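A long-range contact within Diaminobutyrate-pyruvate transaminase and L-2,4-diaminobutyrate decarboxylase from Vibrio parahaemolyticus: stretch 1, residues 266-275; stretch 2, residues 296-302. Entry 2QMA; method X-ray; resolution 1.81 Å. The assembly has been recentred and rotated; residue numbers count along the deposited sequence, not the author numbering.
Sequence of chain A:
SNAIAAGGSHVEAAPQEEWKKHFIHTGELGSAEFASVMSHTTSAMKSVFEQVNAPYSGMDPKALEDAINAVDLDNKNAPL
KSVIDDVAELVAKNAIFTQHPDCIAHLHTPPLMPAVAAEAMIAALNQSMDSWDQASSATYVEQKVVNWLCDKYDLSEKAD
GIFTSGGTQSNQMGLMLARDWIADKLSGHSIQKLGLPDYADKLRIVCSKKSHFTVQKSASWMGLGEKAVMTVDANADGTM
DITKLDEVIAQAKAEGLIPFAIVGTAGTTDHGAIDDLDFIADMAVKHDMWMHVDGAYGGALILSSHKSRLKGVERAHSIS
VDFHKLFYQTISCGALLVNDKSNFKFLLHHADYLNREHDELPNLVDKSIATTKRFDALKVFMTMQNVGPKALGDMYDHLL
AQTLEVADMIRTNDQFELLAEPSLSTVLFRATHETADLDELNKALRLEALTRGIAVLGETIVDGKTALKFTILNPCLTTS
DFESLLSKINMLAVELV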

# COMPACT_ATOMS: atom_id res chain seq x y z
N ALA A 266 -10.66 16.70 10.30
CA ALA A 266 -12.05 16.67 9.85
C ALA A 266 -12.59 15.28 10.12
O ALA A 266 -12.59 14.42 9.24
CB ALA A 266 -12.21 17.11 8.31
N GLY A 267 -12.98 15.06 11.37
CA GLY A 267 -13.53 13.78 11.83
C GLY A 267 -12.53 13.05 12.73
O GLY A 267 -11.80 12.20 12.26
N THR A 268 -12.49 13.39 14.03
CA THR A 268 -11.60 12.69 14.98
C THR A 268 -12.07 11.22 15.16
O THR A 268 -13.23 10.89 14.83
CB THR A 268 -11.62 13.40 16.35
OG1 THR A 268 -12.93 13.33 16.92
CG2 THR A 268 -11.19 14.88 16.21
N THR A 269 -11.16 10.35 15.64
CA THR A 269 -11.42 8.89 15.62
C THR A 269 -12.58 8.48 16.53
O THR A 269 -13.44 7.69 16.12
CB THR A 269 -10.13 8.04 15.92
OG1 THR A 269 -9.17 8.30 14.90
CG2 THR A 269 -10.43 6.52 15.94
N ASP A 270 -12.62 9.05 17.74
CA ASP A 270 -13.65 8.71 18.72
C ASP A 270 -14.94 9.54 18.64
O ASP A 270 -16.05 8.95 18.67
CB ASP A 270 -13.07 8.75 20.14
CG ASP A 270 -12.02 7.66 20.39
OD1 ASP A 270 -12.06 6.55 19.76
OD2 ASP A 270 -11.12 7.91 21.23
N HIS A 271 -14.79 10.87 18.58
CA HIS A 271 -15.93 11.78 18.56
C HIS A 271 -16.51 12.04 17.17
O HIS A 271 -17.68 12.37 17.03
CB HIS A 271 -15.58 13.11 19.26
CG HIS A 271 -15.40 12.97 20.74
ND1 HIS A 271 -16.40 13.24 21.65
CD2 HIS A 271 -14.34 12.54 21.47
CE1 HIS A 271 -15.96 13.00 22.88
NE2 HIS A 271 -14.72 12.58 22.79
N GLY A 272 -15.68 11.95 16.14
CA GLY A 272 -16.13 12.43 14.84
C GLY A 272 -16.19 13.95 14.75
O GLY A 272 -16.82 14.49 13.87
N ALA A 273 -15.55 14.64 15.70
CA ALA A 273 -15.50 16.10 15.72
C ALA A 273 -14.71 16.65 14.50
O ALA A 273 -13.73 16.03 14.05
CB ALA A 273 -14.83 16.56 17.04
N ILE A 274 -15.16 17.80 14.02
CA ILE A 274 -14.54 18.51 12.90
C ILE A 274 -14.02 19.86 13.42
O ILE A 274 -14.80 20.74 13.82
CB ILE A 274 -15.49 18.63 11.66
CG1 ILE A 274 -16.00 17.24 11.25
CG2 ILE A 274 -14.72 19.32 10.48
CD1 ILE A 274 -16.97 17.23 10.00
N ASP A 275 -12.69 19.99 13.47
CA ASP A 275 -12.05 21.24 13.87
C ASP A 275 -12.59 22.41 13.02
O ASP A 275 -13.15 22.21 11.93
CB ASP A 275 -10.52 21.16 13.74
CG ASP A 275 -9.88 20.18 14.74
OD1 ASP A 275 -10.45 19.91 15.83
OD2 ASP A 275 -8.82 19.64 14.40
N ALA A 296 -9.36 11.91 6.86
CA ALA A 296 -9.44 10.46 6.65
C ALA A 296 -10.87 9.97 6.94
O ALA A 296 -11.44 9.26 6.12
CB ALA A 296 -8.36 9.69 7.45
N TYR A 297 -11.46 10.43 8.04
CA TYR A 297 -12.84 10.14 8.39
C TYR A 297 -13.90 11.05 7.70
O TYR A 297 -14.63 10.60 6.82
CB TYR A 297 -12.97 10.13 9.92
CG TYR A 297 -14.33 9.77 10.52
CD1 TYR A 297 -15.41 9.29 9.73
CD2 TYR A 297 -14.53 9.89 11.91
CE1 TYR A 297 -16.67 8.96 10.33
CE2 TYR A 297 -15.76 9.57 12.50
CZ TYR A 297 -16.82 9.12 11.71
OH TYR A 297 -17.99 8.82 12.36
N GLY A 298 -13.94 12.33 8.07
CA GLY A 298 -15.03 13.22 7.68
C GLY A 298 -14.87 13.94 6.35
O GLY A 298 -15.74 14.72 5.93
N GLY A 299 -13.77 13.66 5.66
CA GLY A 299 -13.57 14.20 4.31
C GLY A 299 -14.72 13.83 3.40
O GLY A 299 -15.08 14.62 2.54
N ALA A 300 -15.34 12.66 3.65
CA ALA A 300 -16.48 12.18 2.83
C ALA A 300 -17.68 13.13 2.84
O ALA A 300 -18.48 13.17 1.89
CB ALA A 300 -16.91 10.74 3.25
N LEU A 301 -17.80 13.93 3.90
CA LEU A 301 -18.94 14.85 4.01
C LEU A 301 -18.96 15.94 2.93
O LEU A 301 -19.95 16.66 2.76
CB LEU A 301 -18.96 15.48 5.38
CG LEU A 301 -19.21 14.55 6.56
CD1 LEU A 301 -19.34 15.46 7.81
CD2 LEU A 301 -20.49 13.64 6.35
N ILE A 302 -17.84 16.09 2.22
CA ILE A 302 -17.78 16.98 1.06
C ILE A 302 -18.92 16.68 0.05
O ILE A 302 -19.38 17.60 -0.66
CB ILE A 302 -16.39 16.93 0.36
CG1 ILE A 302 -16.10 18.25 -0.36
CG2 ILE A 302 -16.26 15.65 -0.53
CD1 ILE A 302 -15.73 19.38 0.59
O HOH W 1 -10.29 12.38 9.82

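The two stretches meet in a small, largely buried contact, built on a close approach of glycine backbones and pinned by one direct hydrogen bond, with a tyrosine ring and a pair of aliphatic side chains packed around it. Together they bury 283 Å² of surface. The backbones come nearest at Gly267 and Gly298, whose CA atoms lie 4.4 Å apart. Here Gly298 N donates to Ala266 O at 2.7 Å, a short bond although its N-H...O angle of 138° is well bent.

The absence of side chains permits this approach. A CB on Gly267 would point toward stretch 2 and fall 2.6 Å from Gly298 N, and the backbone angles of Gly267 call for glycine. On Gly298, a CB would clash with Ala266 O at 2.7 Å. A water adds an indirect link beside the direct bond, donating to Gly267 O and accepting from Tyr297 N, both at 2.9 Å.

Stretch 1 folds back on itself through backbone bonds: Gly267 N and Thr268 N both donate to Ala273 O, and Gly272 N donates to Thr268 O. Thr268, whose CA-to-CB bond points away from stretch 2, accepts from Ala273 N through OG1 at 3.2 Å. Tyr297 packs against this turn and has the largest area covered in the contact. Its CB lies 3.3 Å from Gly267 O, while Thr268 O approaches the ring edge, 3.3 Å from Tyr297 CD2. Gly272 CA sits 3.7 Å from Tyr297 CE2, so the turn offers the ring mainly backbone atoms.

Ile274 and Leu301 point toward the opposing stretches and meet through their methyl groups, Ile274 CD1 to Leu301 CD1 at 3.7 Å. This van der Waals contact adds a purely apolar pairing to a junction whose polar links run through the backbone. Leu301 lies in the 3-10 segment 299-302, and its N donates to Gly298 O at 3.0 Å.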